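Local coordinates for tetratricopeptide TPR_2 repeat protein (Thermobaculum terrenum, PDB 5DJS) that is of unknown function but couples tetratricopeptide repeats to a two-domain GT-B fold of glycosyl transferase family 41, with uridine-5'-diphosphate bound in a pocket, at residues G178-P183 against Y308-P313; E182-A187 against S503-L508; P315-W320 against A428-V433; G319-D324 against T406-D411; A455-L460 against E487-W492. The protein carries 1 engineered substitution. All coordinates share one frame; numbering follows the deposited sequence.

Interaction 1. Residues G178-P183 against Y308-P313; sequences GYFLEP and YLPCNP
With CG anti to its own carbonyl carbon (chi1 -70°), Phe180 swings its ring off helix 176-187 toward the loop 308-313. Leu309 takes the same first torsion and an extended second one (chi2 171°), which lays one methyl over the ring: CD1 of Leu309 sits 4.1 Å from the centroid of Phe180, over the face but shifted toward the rim, in a CH-pi contact. The edge of that ring is met in plane by Pro310 O, 3.4 Å from Phe180 CD1. The pyrrolidine of Pro310 fills the step between Phe180 and Pro183, its CG 3.4 Å from Phe180 O and 3.7 Å from Pro183 CG, the proline rings crossing at about a right angle. Asn312 brings OD1 to 3.7 Å from Pro183 CB. No hydrogen bond joins the segments; the grip is largely apolar and mostly buried. Pro183 also kinks the helix. Here the linker leaving the N-terminal Rossmann-like domain of the GT-B fold packs on helix 176-187 of that domain. The side chain of Phe180 comes to about 7 Å from the bound UDP and also touches Thr423 and Leu426 of helix 423-430, while Phe504 of helix 479-521 packs on Pro310.

Interaction 2. Residues E182-A187 against S503-L508; sequences EPVIEA and SFTAEL
Val184 sits at the middle of this helix crossing, and its two methyls point to different residues of the other helix. Set by a first torsion of 170°, CG1 is anti to the backbone N and CG2 anti to the carbonyl carbon. CG2 comes up against the rim of Phe504, 3.5 Å from CE2 and in the plane of the ring, so it is the aromatic edge that is touched, not a face. CG1 meets CD2 of Leu508 at 3.9 Å, the two side chains crossing at about a right angle. On the other side of Val184, toward Ala187, stands Thr505, whose methyl CG2 packs 3.8 Å from CA of Val184 and 3.7 Å from CB of Ala187. The axes of the short segments approach to 9.3 Å at a signed crossing angle of -75°, so the contact is a compact patch. Underneath, Val184 and Leu508 both rest on Tyr167 of strand 163-169; at the flank, Gln501 bonds to the Pro183 carbonyl and to Glu186. A long C-terminal helix returning from the second Rossmann-like domain to pack against the first, as helix 479-521 does on helix 176-187, is characteristic of GT-B proteins.

Interaction 3. Residues P315-W320 against A428-V433; sequences PDLPGW and ALWMGV
Ala428 O is gripped twice, by Met431 N at 2.9 Å and by Val433 N at 3.1 Å. The second of these bonds, with Gly432 N to Leu429 O, makes the Schellman motif that ends helix 423-430, Gly432 with its positive phi being the C-prime residue. The linker 315-320, running between the two Rossmann-like domains of the GT-B fold, docks on this helix end. Its main hold is the indole of Trp320: NE1 donates to Trp430 O over 2.9 Å at an N-H...O angle of 154°, meeting a lone pair in the carbonyl plane, with the acceptor near the indole plane. That bond helps to set the ring's rotation, and the turn lies against one face of it. Gly432, with no side chain to intervene, places CA 3.7 Å from the centroid of the six-membered ring, a CH-pi contact, and its N also lies over this face. Arg486 and Arg490 of helix 479-521 touch the same indole. Trp430 has its own NE1 bonded to Cys311 O, earlier in the linker, while Leu317 CD1 approaches its CE3 at 4.3 Å. Met431 folds back, bent at chi2 and chi3, to make an oblique Met-aromatic contact with Trp320. Its methyl CE ends 4.1 Å from Pro318 CB and 4.2 Å from Trp320 CD1.

Interaction 4. Residues G319-D324 against T406-D411; sequences GWAPAD and TYNDID
The firm half of this surface contact belongs to Asn408. It lies in the loop after helix 400-405 in the second Rossmann-like domain of the GT-B fold, where the interdomain linker runs past. With CG anti to the carbonyl carbon (chi1 -75°), its carboxamide reaches Ala321 and takes a hydrogen bond from the backbone N of Ala321 to OD1, 3.1 Å long and with an N-H...O angle of 154°. The donor stands well above the carbonyl plane, 62° out of it, and not on a lone pair. The methyl of Ala321 also packs against the amide, its CB lying 3.5 Å from Asn408 CG. Further along, order fades: Ala323 and Asp324 are exposed and poorly defined, and the model breaks off after Asp324. Asp409 makes only a thin contact there and has a long, weak ion pair with Arg363. The carboxylates of Asp324 and Asp409, probably both negative, stay apart at this loose end, Asp324 OD1 being 5.0 Å from Asp409 OD1.

Interaction 5. Residues A455-L460 against E487-W492; sequences AGLQEL and EHLRRW
Helix 447-454 ends in a Schellman motif, Gly456 (phi 87°) being its C-prime residue, with Leu457 N bonded to Leu452 O and Gly456 N to Arg453 O. This turn, which leads into the edge strand 461-462 of the C-terminal sheet of the GT-B fold, abuts helix 479-521 across one turn and a little more, from His488 to Trp492. Leu457 divides its two methyls between neighbours. CD2 lies over one face of the His488 imidazole, shifted toward the rim, 4.2 Å from its centroid and 15° off the normal, a CH-pi contact made tip to tip. CD1 meets CD1 of Leu489 at 3.6 Å, the two leucines crossing obliquely. His488, with CG anti to its backbone N, also brings CE1 to 3.3 Å from Ala455 O. On the inner side the methyl of Ala455 sits obliquely at the pyrrole part of Trp492, with Ala455 CB 3.2 Å from Trp492 NE1. Trp492 and Leu489 continue the packing onto Leu429 of helix 423-430. Away from the contact, Glu487 gathers both following arginines into a salt-bridge network: NE and NH2 of Arg490 grip OE2 side-on, at 2.8 and 2.9 Å, while Arg491 NE lies 3.4 Å from OE1.

From the N terminus, helix 176-187 opens two loops. Interaction 1 closes at 308-313, taking in most of the first parallel sheet; interaction 2 starts from the same helix, overlaps it, and closes only at 503-508, so that interactions 3, 4 and 5 fall within its span. Pro310 packs on Phe504, making 1 and 2 one continuous patch. The linker runs on into interaction 3, and interaction 4 starts from an overlapping stretch, sharing Gly319 and Trp320, and closes earlier, at 406-411. Interaction 5 is a short closure in series behind them. Trp320 joins it to 3 and 4 by packing on Leu489 and Arg490. Together the contacts tie the linker and helix 479-521 to both GT-B domains.

Interaction 1. Residues G178-P183 against Y308-P313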
# COMPACT_ATOMS: atom_id res chain seq x y z
N GLY A 178 -3.87 -7.50 5.12
CA GLY A 178 -4.33 -8.81 5.59
C GLY A 178 -3.27 -9.90 5.65
O GLY A 178 -3.30 -10.75 6.55
N TYR A 179 -2.34 -9.90 4.69
CA TYR A 179 -1.27 -10.91 4.63
C TYR A 179 -0.33 -10.81 5.83
O TYR A 179 0.03 -11.83 6.41
CB TYR A 179 -0.47 -10.83 3.31
CG TYR A 179 -1.25 -11.17 2.04
CD1 TYR A 179 -2.20 -12.21 2.02
CD2 TYR A 179 -1.02 -10.48 0.85
CE1 TYR A 179 -2.90 -12.53 0.86
CE2 TYR A 179 -1.72 -10.79 -0.31
CZ TYR A 179 -2.65 -11.81 -0.30
OH TYR A 179 -3.36 -12.13 -1.44
N PHE A 180 0.06 -9.59 6.19
CA PHE A 180 0.95 -9.36 7.34
C PHE A 180 0.23 -9.30 8.70
O PHE A 180 0.87 -9.49 9.74
CB PHE A 180 1.73 -8.06 7.15
CG PHE A 180 2.77 -8.13 6.07
CD1 PHE A 180 3.88 -8.95 6.21
CD2 PHE A 180 2.66 -7.34 4.92
CE1 PHE A 180 4.85 -9.00 5.22
CE2 PHE A 180 3.63 -7.39 3.93
CZ PHE A 180 4.73 -8.22 4.08
N LEU A 181 -1.07 -9.03 8.70
CA LEU A 181 -1.83 -8.99 9.96
C LEU A 181 -2.14 -10.40 10.46
O LEU A 181 -2.08 -10.64 11.66
CB LEU A 181 -3.12 -8.19 9.81
CG LEU A 181 -3.93 -8.00 11.11
CD1 LEU A 181 -3.15 -7.17 12.11
CD2 LEU A 181 -5.28 -7.37 10.81
N GLU A 182 -2.51 -11.30 9.55
CA GLU A 182 -2.84 -12.70 9.91
C GLU A 182 -1.88 -13.37 10.92
O GLU A 182 -2.33 -13.87 11.95
CB GLU A 182 -3.00 -13.58 8.66
CG GLU A 182 -3.28 -15.04 8.97
CD GLU A 182 -3.80 -15.83 7.78
OE1 GLU A 182 -4.48 -16.84 8.02
OE2 GLU A 182 -3.53 -15.45 6.62
N PRO A 183 -0.56 -13.39 10.63
CA PRO A 183 0.35 -13.97 11.62
C PRO A 183 0.28 -13.28 12.98
O PRO A 183 0.26 -13.97 14.02
CB PRO A 183 1.74 -13.76 11.00
CG PRO A 183 1.56 -12.75 9.93
CD PRO A 183 0.16 -12.95 9.42
N TYR A 308 10.36 -4.39 10.51
CA TYR A 308 9.06 -3.88 11.00
C TYR A 308 7.83 -4.74 10.65
O TYR A 308 6.72 -4.34 11.00
CB TYR A 308 8.84 -2.43 10.57
CG TYR A 308 8.28 -2.21 9.16
CD1 TYR A 308 8.97 -2.63 8.01
CD2 TYR A 308 7.06 -1.54 8.98
CE1 TYR A 308 8.46 -2.41 6.74
CE2 TYR A 308 6.55 -1.32 7.71
CZ TYR A 308 7.24 -1.75 6.59
OH TYR A 308 6.73 -1.53 5.34
N LEU A 309 8.01 -5.88 10.00
CA LEU A 309 6.91 -6.77 9.61
C LEU A 309 7.28 -8.23 9.86
O LEU A 309 8.47 -8.55 9.93
CB LEU A 309 6.63 -6.59 8.12
CG LEU A 309 6.30 -5.19 7.63
CD1 LEU A 309 6.26 -5.15 6.12
CD2 LEU A 309 4.96 -4.77 8.18
N PRO A 310 6.27 -9.12 9.97
CA PRO A 310 6.54 -10.56 10.05
C PRO A 310 6.82 -11.20 8.68
O PRO A 310 5.99 -11.13 7.78
CB PRO A 310 5.25 -11.13 10.66
CG PRO A 310 4.17 -10.20 10.21
CD PRO A 310 4.82 -8.84 10.03
N CYS A 311 7.98 -11.85 8.56
CA CYS A 311 8.48 -12.44 7.30
C CYS A 311 8.17 -13.94 7.06
O CYS A 311 8.62 -14.52 6.06
CB CYS A 311 9.98 -12.22 7.22
SG CYS A 311 10.46 -10.48 7.26
N ASN A 312 7.41 -14.58 7.96
CA ASN A 312 7.06 -15.99 7.77
C ASN A 312 6.12 -16.18 6.57
O ASN A 312 5.14 -15.45 6.44
CB ASN A 312 6.45 -16.60 9.04
CG ASN A 312 5.11 -15.98 9.40
OD1 ASN A 312 5.01 -14.77 9.56
ND2 ASN A 312 4.07 -16.80 9.48
N PRO A 313 6.40 -17.17 5.70
CA PRO A 313 5.63 -17.31 4.46
C PRO A 313 4.32 -18.06 4.67
O PRO A 313 4.18 -18.75 5.67
CB PRO A 313 6.55 -18.15 3.60
CG PRO A 313 7.16 -19.09 4.58
CD PRO A 313 7.35 -18.29 5.85

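Interaction 2. Residues E182-A187 against S503-L508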
# COMPACT_ATOMS: atom_id res chain seq x y z
N GLU A 182 -2.51 -11.30 9.55
CA GLU A 182 -2.84 -12.70 9.91
C GLU A 182 -1.88 -13.37 10.92
O GLU A 182 -2.33 -13.87 11.95
CB GLU A 182 -3.00 -13.58 8.66
CG GLU A 182 -3.28 -15.04 8.97
CD GLU A 182 -3.80 -15.83 7.78
OE1 GLU A 182 -4.48 -16.84 8.02
OE2 GLU A 182 -3.53 -15.45 6.62
N PRO A 183 -0.56 -13.39 10.63
CA PRO A 183 0.35 -13.97 11.62
C PRO A 183 0.28 -13.28 12.98
O PRO A 183 0.26 -13.97 14.02
CB PRO A 183 1.74 -13.76 11.00
CG PRO A 183 1.56 -12.75 9.93
CD PRO A 183 0.16 -12.95 9.42
N VAL A 184 0.22 -11.95 12.97
CA VAL A 184 0.18 -11.14 14.20
C VAL A 184 -1.07 -11.44 15.05
O VAL A 184 -0.97 -11.62 16.26
CB VAL A 184 0.30 -9.63 13.90
CG1 VAL A 184 0.01 -8.77 15.12
CG2 VAL A 184 1.69 -9.32 13.39
N ILE A 185 -2.23 -11.50 14.40
CA ILE A 185 -3.48 -11.82 15.07
C ILE A 185 -3.45 -13.23 15.66
O ILE A 185 -3.87 -13.42 16.81
CB ILE A 185 -4.68 -11.64 14.11
CG1 ILE A 185 -5.05 -10.17 14.04
CG2 ILE A 185 -5.90 -12.42 14.57
CD1 ILE A 185 -6.15 -9.87 13.05
N GLU A 186 -2.98 -14.22 14.90
CA GLU A 186 -2.88 -15.60 15.39
C GLU A 186 -1.97 -15.72 16.62
O GLU A 186 -2.34 -16.33 17.60
CB GLU A 186 -2.37 -16.56 14.29
CG GLU A 186 -2.39 -18.03 14.71
CD GLU A 186 -1.92 -18.98 13.63
OE1 GLU A 186 -2.61 -20.00 13.39
OE2 GLU A 186 -0.85 -18.72 13.03
N ALA A 187 -0.79 -15.11 16.56
CA ALA A 187 0.24 -15.29 17.60
C ALA A 187 0.15 -14.35 18.80
O ALA A 187 0.97 -14.45 19.72
CB ALA A 187 1.63 -15.17 16.96
N SER A 503 8.36 -14.56 16.93
CA SER A 503 9.46 -13.67 17.25
C SER A 503 9.08 -12.20 16.99
O SER A 503 9.35 -11.33 17.83
CB SER A 503 10.70 -14.05 16.44
OG SER A 503 11.85 -13.48 17.02
N PHE A 504 8.42 -11.93 15.86
CA PHE A 504 7.96 -10.58 15.53
C PHE A 504 6.89 -10.07 16.50
O PHE A 504 7.04 -8.97 17.05
CB PHE A 504 7.40 -10.45 14.10
CG PHE A 504 6.75 -9.11 13.83
CD1 PHE A 504 7.53 -7.97 13.69
CD2 PHE A 504 5.36 -8.97 13.79
CE1 PHE A 504 6.97 -6.73 13.47
CE2 PHE A 504 4.78 -7.72 13.58
CZ PHE A 504 5.58 -6.60 13.42
N THR A 505 5.82 -10.84 16.70
CA THR A 505 4.68 -10.31 17.44
C THR A 505 5.03 -10.11 18.92
O THR A 505 4.43 -9.27 19.57
CB THR A 505 3.34 -11.08 17.31
OG1 THR A 505 3.03 -11.78 18.51
CG2 THR A 505 3.30 -12.02 16.13
N ALA A 506 6.00 -10.86 19.43
CA ALA A 506 6.52 -10.61 20.77
C ALA A 506 7.23 -9.26 20.83
O ALA A 506 7.05 -8.51 21.78
CB ALA A 506 7.45 -11.74 21.22
N GLU A 507 8.04 -8.95 19.81
CA GLU A 507 8.73 -7.64 19.73
C GLU A 507 7.75 -6.44 19.61
O GLU A 507 8.01 -5.35 20.16
CB GLU A 507 9.76 -7.64 18.60
CG GLU A 507 11.12 -8.17 19.00
CD GLU A 507 11.97 -7.12 19.68
OE1 GLU A 507 12.11 -5.99 19.12
OE2 GLU A 507 12.51 -7.41 20.77
N LEU A 508 6.64 -6.66 18.90
CA LEU A 508 5.58 -5.66 18.75
C LEU A 508 4.82 -5.47 20.07
O LEU A 508 4.62 -4.35 20.54
CB LEU A 508 4.62 -6.10 17.63
CG LEU A 508 3.41 -5.22 17.28
CD1 LEU A 508 3.89 -3.94 16.62
CD2 LEU A 508 2.44 -5.99 16.39

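Interaction 3. Residues P315-W320 against A428-V433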
# COMPACT_ATOMS: atom_id res chain seq x y z
N PRO A 315 1.42 -21.07 4.09
CA PRO A 315 1.60 -22.52 3.98
C PRO A 315 1.61 -23.03 2.52
O PRO A 315 2.39 -23.92 2.20
CB PRO A 315 0.40 -23.08 4.75
CG PRO A 315 -0.65 -22.03 4.65
CD PRO A 315 0.08 -20.71 4.60
N ASP A 316 0.80 -22.43 1.65
CA ASP A 316 0.66 -22.87 0.25
C ASP A 316 1.75 -22.32 -0.70
O ASP A 316 1.46 -21.96 -1.85
CB ASP A 316 -0.76 -22.53 -0.27
CG ASP A 316 -1.06 -21.02 -0.31
OD1 ASP A 316 -0.44 -20.26 0.47
OD2 ASP A 316 -1.91 -20.59 -1.12
N LEU A 317 3.01 -22.30 -0.25
CA LEU A 317 4.11 -21.68 -1.00
C LEU A 317 4.54 -22.60 -2.14
O LEU A 317 4.82 -23.78 -1.88
CB LEU A 317 5.31 -21.40 -0.08
CG LEU A 317 6.19 -20.22 -0.51
CD1 LEU A 317 5.47 -18.91 -0.22
CD2 LEU A 317 7.53 -20.24 0.20
N PRO A 318 4.60 -22.09 -3.40
CA PRO A 318 4.86 -22.96 -4.57
C PRO A 318 6.06 -23.89 -4.49
O PRO A 318 6.02 -24.98 -5.08
CB PRO A 318 5.09 -21.95 -5.70
CG PRO A 318 4.20 -20.82 -5.32
CD PRO A 318 4.34 -20.71 -3.83
N GLY A 319 7.12 -23.48 -3.80
CA GLY A 319 8.31 -24.32 -3.67
C GLY A 319 9.19 -24.20 -4.91
O GLY A 319 8.71 -24.12 -6.05
N TRP A 320 10.49 -24.21 -4.66
CA TRP A 320 11.48 -23.76 -5.63
C TRP A 320 11.65 -24.78 -6.75
O TRP A 320 11.52 -25.98 -6.52
CB TRP A 320 12.82 -23.51 -4.94
CG TRP A 320 12.80 -22.47 -3.86
CD1 TRP A 320 11.71 -21.87 -3.28
CD2 TRP A 320 13.95 -21.93 -3.19
NE1 TRP A 320 12.11 -20.98 -2.32
CE2 TRP A 320 13.48 -20.99 -2.24
CE3 TRP A 320 15.32 -22.14 -3.30
CZ2 TRP A 320 14.33 -20.27 -1.40
CZ3 TRP A 320 16.18 -21.42 -2.47
CH2 TRP A 320 15.68 -20.50 -1.53
N ALA A 428 9.85 -12.25 -3.32
CA ALA A 428 11.01 -12.68 -4.10
C ALA A 428 11.95 -13.52 -3.24
O ALA A 428 12.28 -14.65 -3.61
CB ALA A 428 11.76 -11.47 -4.67
N LEU A 429 12.34 -12.98 -2.09
CA LEU A 429 13.20 -13.70 -1.16
C LEU A 429 12.62 -15.07 -0.77
O LEU A 429 13.34 -16.06 -0.76
CB LEU A 429 13.49 -12.87 0.11
CG LEU A 429 14.16 -11.49 -0.01
CD1 LEU A 429 14.73 -11.06 1.34
CD2 LEU A 429 15.24 -11.42 -1.07
N TRP A 430 11.31 -15.13 -0.49
CA TRP A 430 10.64 -16.41 -0.22
C TRP A 430 10.86 -17.48 -1.31
O TRP A 430 10.88 -18.68 -1.00
CB TRP A 430 9.11 -16.23 -0.04
CG TRP A 430 8.66 -15.61 1.26
CD1 TRP A 430 9.35 -15.53 2.45
CD2 TRP A 430 7.37 -15.01 1.51
NE1 TRP A 430 8.58 -14.90 3.40
CE2 TRP A 430 7.37 -14.58 2.85
CE3 TRP A 430 6.24 -14.79 0.72
CZ2 TRP A 430 6.26 -13.93 3.43
CZ3 TRP A 430 5.13 -14.16 1.29
CH2 TRP A 430 5.15 -13.74 2.63
N MET A 431 11.01 -17.03 -2.56
CA MET A 431 11.31 -17.90 -3.71
C MET A 431 12.81 -17.97 -4.09
O MET A 431 13.16 -18.36 -5.21
CB MET A 431 10.48 -17.43 -4.92
CG MET A 431 8.98 -17.44 -4.68
SD MET A 431 8.34 -19.03 -4.14
CE MET A 431 8.71 -20.08 -5.54
N GLY A 432 13.69 -17.61 -3.16
CA GLY A 432 15.12 -17.70 -3.39
C GLY A 432 15.67 -16.82 -4.49
O GLY A 432 16.69 -17.17 -5.08
N VAL A 433 15.01 -15.68 -4.74
CA VAL A 433 15.46 -14.70 -5.72
C VAL A 433 16.01 -13.50 -4.95
O VAL A 433 15.31 -12.95 -4.11
CB VAL A 433 14.30 -14.26 -6.65
CG1 VAL A 433 14.78 -13.24 -7.69
CG2 VAL A 433 13.70 -15.46 -7.36

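Interaction 4. Residues G319-D324 against T406-D411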
# COMPACT_ATOMS: atom_id res chain seq x y z
N GLY A 319 7.12 -23.48 -3.80
CA GLY A 319 8.31 -24.32 -3.67
C GLY A 319 9.19 -24.20 -4.91
O GLY A 319 8.71 -24.12 -6.05
N TRP A 320 10.49 -24.21 -4.66
CA TRP A 320 11.48 -23.76 -5.63
C TRP A 320 11.65 -24.78 -6.75
O TRP A 320 11.52 -25.98 -6.52
CB TRP A 320 12.82 -23.51 -4.94
CG TRP A 320 12.80 -22.47 -3.86
CD1 TRP A 320 11.71 -21.87 -3.28
CD2 TRP A 320 13.95 -21.93 -3.19
NE1 TRP A 320 12.11 -20.98 -2.32
CE2 TRP A 320 13.48 -20.99 -2.24
CE3 TRP A 320 15.32 -22.14 -3.30
CZ2 TRP A 320 14.33 -20.27 -1.40
CZ3 TRP A 320 16.18 -21.42 -2.47
CH2 TRP A 320 15.68 -20.50 -1.53
N ALA A 321 11.94 -24.28 -7.95
CA ALA A 321 12.22 -25.12 -9.11
C ALA A 321 13.74 -25.29 -9.22
O ALA A 321 14.49 -24.57 -8.54
CB ALA A 321 11.65 -24.49 -10.37
N PRO A 322 14.22 -26.23 -10.06
CA PRO A 322 15.68 -26.35 -10.24
C PRO A 322 16.35 -25.24 -11.11
O PRO A 322 17.43 -25.47 -11.65
CB PRO A 322 15.83 -27.76 -10.87
CG PRO A 322 14.52 -28.02 -11.54
CD PRO A 322 13.48 -27.34 -10.70
N ALA A 323 15.74 -24.05 -11.18
CA ALA A 323 16.09 -22.95 -12.11
C ALA A 323 15.56 -23.22 -13.53
O ALA A 323 15.92 -24.23 -14.12
CB ALA A 323 17.60 -22.67 -12.13
N ASP A 324 14.70 -22.33 -14.04
CA ASP A 324 14.11 -22.40 -15.41
C ASP A 324 12.99 -23.44 -15.49
O ASP A 324 13.21 -24.64 -15.36
CB ASP A 324 15.20 -22.60 -16.51
CG ASP A 324 14.63 -22.90 -17.90
OD1 ASP A 324 13.64 -22.25 -18.31
OD2 ASP A 324 15.19 -23.78 -18.58
N THR A 406 6.17 -17.76 -10.72
CA THR A 406 6.95 -17.13 -11.82
C THR A 406 8.28 -16.52 -11.37
O THR A 406 9.05 -16.08 -12.21
CB THR A 406 6.16 -16.04 -12.61
OG1 THR A 406 5.88 -14.93 -11.77
CG2 THR A 406 4.87 -16.60 -13.22
N TYR A 407 8.54 -16.45 -10.06
CA TYR A 407 9.89 -16.12 -9.58
C TYR A 407 10.93 -17.20 -9.91
O TYR A 407 12.12 -16.90 -10.00
CB TYR A 407 9.90 -15.85 -8.08
CG TYR A 407 9.55 -14.43 -7.70
CD1 TYR A 407 10.47 -13.40 -7.90
CD2 TYR A 407 8.32 -14.12 -7.12
CE1 TYR A 407 10.17 -12.09 -7.55
CE2 TYR A 407 8.00 -12.81 -6.77
CZ TYR A 407 8.94 -11.81 -6.98
OH TYR A 407 8.63 -10.52 -6.63
N ASN A 408 10.47 -18.44 -10.09
CA ASN A 408 11.34 -19.53 -10.55
C ASN A 408 12.03 -19.25 -11.88
O ASN A 408 13.15 -19.71 -12.10
CB ASN A 408 10.57 -20.85 -10.66
CG ASN A 408 10.27 -21.48 -9.31
OD1 ASN A 408 11.06 -21.36 -8.38
ND2 ASN A 408 9.15 -22.19 -9.21
N ASP A 409 11.35 -18.48 -12.75
CA ASP A 409 11.91 -18.04 -14.03
C ASP A 409 12.68 -16.71 -13.97
O ASP A 409 13.05 -16.19 -15.02
CB ASP A 409 10.78 -17.96 -15.07
CG ASP A 409 9.99 -19.27 -15.19
OD1 ASP A 409 10.53 -20.35 -14.88
OD2 ASP A 409 8.80 -19.21 -15.58
N ILE A 410 12.94 -16.19 -12.77
CA ILE A 410 13.65 -14.91 -12.57
C ILE A 410 14.96 -15.17 -11.82
O ILE A 410 14.96 -15.85 -10.80
CB ILE A 410 12.83 -13.91 -11.72
CG1 ILE A 410 11.44 -13.66 -12.33
CG2 ILE A 410 13.56 -12.57 -11.53
CD1 ILE A 410 11.44 -13.02 -13.70
N ASP A 411 16.04 -14.59 -12.31
CA ASP A 411 17.36 -14.75 -11.69
C ASP A 411 17.61 -13.70 -10.61
O ASP A 411 18.16 -14.01 -9.55
CB ASP A 411 18.46 -14.65 -12.75
CG ASP A 411 18.28 -15.65 -13.87
OD1 ASP A 411 18.27 -16.86 -13.56
OD2 ASP A 411 18.13 -15.24 -15.04

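Interaction 5. Residues A455-L460 against E487-W492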
# COMPACT_ATOMS: atom_id res chain seq x y z
N ALA A 455 17.94 -9.44 6.93
CA ALA A 455 18.08 -10.82 6.46
C ALA A 455 19.53 -11.19 6.05
O ALA A 455 19.75 -12.23 5.42
CB ALA A 455 17.12 -11.06 5.30
N GLY A 456 20.51 -10.36 6.41
CA GLY A 456 21.92 -10.63 6.11
C GLY A 456 22.41 -10.16 4.75
O GLY A 456 23.61 -10.15 4.50
N LEU A 457 21.50 -9.70 3.88
CA LEU A 457 21.82 -9.40 2.49
C LEU A 457 22.13 -7.91 2.25
O LEU A 457 21.65 -7.32 1.30
CB LEU A 457 20.66 -9.88 1.60
CG LEU A 457 20.34 -11.38 1.68
CD1 LEU A 457 18.98 -11.68 1.07
CD2 LEU A 457 21.40 -12.20 0.99
N GLN A 458 22.99 -7.33 3.08
CA GLN A 458 23.40 -5.91 2.92
C GLN A 458 24.22 -5.63 1.65
O GLN A 458 24.33 -4.47 1.23
CB GLN A 458 24.14 -5.35 4.17
CG GLN A 458 25.25 -6.19 4.81
CD GLN A 458 24.77 -7.27 5.81
OE1 GLN A 458 25.42 -8.31 5.94
NE2 GLN A 458 23.65 -7.03 6.51
N GLU A 459 24.78 -6.68 1.05
CA GLU A 459 25.52 -6.55 -0.20
C GLU A 459 24.61 -6.25 -1.40
O GLU A 459 25.10 -5.83 -2.45
CB GLU A 459 26.36 -7.81 -0.46
CG GLU A 459 25.56 -9.01 -0.91
CD GLU A 459 26.24 -10.32 -0.59
OE1 GLU A 459 25.97 -10.87 0.49
OE2 GLU A 459 27.05 -10.79 -1.42
N LEU A 460 23.30 -6.47 -1.25
CA LEU A 460 22.31 -6.08 -2.26
C LEU A 460 21.68 -4.68 -2.04
O LEU A 460 20.66 -4.36 -2.64
CB LEU A 460 21.20 -7.14 -2.33
CG LEU A 460 21.63 -8.60 -2.49
CD1 LEU A 460 20.42 -9.48 -2.71
CD2 LEU A 460 22.60 -8.76 -3.65
N GLU A 487 21.26 -20.05 -1.67
CA GLU A 487 21.40 -20.87 -0.45
C GLU A 487 21.20 -20.07 0.83
O GLU A 487 20.60 -20.56 1.80
CB GLU A 487 22.76 -21.57 -0.41
CG GLU A 487 22.69 -23.06 -0.70
CD GLU A 487 22.05 -23.85 0.43
OE1 GLU A 487 22.52 -23.77 1.60
OE2 GLU A 487 21.07 -24.58 0.14
N HIS A 488 21.74 -18.85 0.85
CA HIS A 488 21.49 -17.92 1.96
C HIS A 488 19.98 -17.77 2.19
O HIS A 488 19.52 -17.84 3.33
CB HIS A 488 22.12 -16.55 1.67
CG HIS A 488 22.38 -15.74 2.89
ND1 HIS A 488 21.38 -15.29 3.73
CD2 HIS A 488 23.54 -15.28 3.42
CE1 HIS A 488 21.91 -14.60 4.72
NE2 HIS A 488 23.22 -14.57 4.55
N LEU A 489 19.24 -17.58 1.10
CA LEU A 489 17.78 -17.49 1.14
C LEU A 489 17.09 -18.80 1.54
O LEU A 489 16.06 -18.76 2.21
CB LEU A 489 17.20 -16.99 -0.21
CG LEU A 489 17.03 -15.48 -0.51
CD1 LEU A 489 16.95 -14.63 0.76
CD2 LEU A 489 18.11 -14.92 -1.41
N ARG A 490 17.63 -19.94 1.13
CA ARG A 490 17.06 -21.24 1.51
C ARG A 490 17.13 -21.44 3.02
O ARG A 490 16.18 -21.93 3.64
CB ARG A 490 17.81 -22.40 0.83
CG ARG A 490 16.91 -23.54 0.31
CD ARG A 490 17.22 -24.93 0.87
NE ARG A 490 18.61 -25.08 1.33
CZ ARG A 490 19.03 -25.98 2.22
NH1 ARG A 490 18.20 -26.87 2.76
NH2 ARG A 490 20.32 -26.00 2.56
N ARG A 491 18.26 -21.05 3.61
CA ARG A 491 18.45 -21.11 5.06
C ARG A 491 17.61 -20.07 5.79
O ARG A 491 16.97 -20.38 6.80
CB ARG A 491 19.92 -20.93 5.43
CG ARG A 491 20.79 -22.08 4.97
CD ARG A 491 22.24 -21.94 5.40
NE ARG A 491 23.02 -23.07 4.92
CZ ARG A 491 23.00 -24.30 5.45
NH1 ARG A 491 22.24 -24.59 6.51
NH2 ARG A 491 23.75 -25.25 4.90
N TRP A 492 17.64 -18.84 5.29
CA TRP A 492 16.81 -17.76 5.81
C TRP A 492 15.32 -18.15 5.77
O TRP A 492 14.64 -18.03 6.79
CB TRP A 492 17.09 -16.46 5.04
CG TRP A 492 16.18 -15.32 5.38
CD1 TRP A 492 16.36 -14.39 6.36
CD2 TRP A 492 14.95 -14.98 4.72
NE1 TRP A 492 15.31 -13.50 6.36
CE2 TRP A 492 14.43 -13.84 5.37
CE3 TRP A 492 14.24 -15.54 3.66
CZ2 TRP A 492 13.23 -13.24 4.98
CZ3 TRP A 492 13.04 -14.95 3.27
CH2 TRP A 492 12.55 -13.81 3.93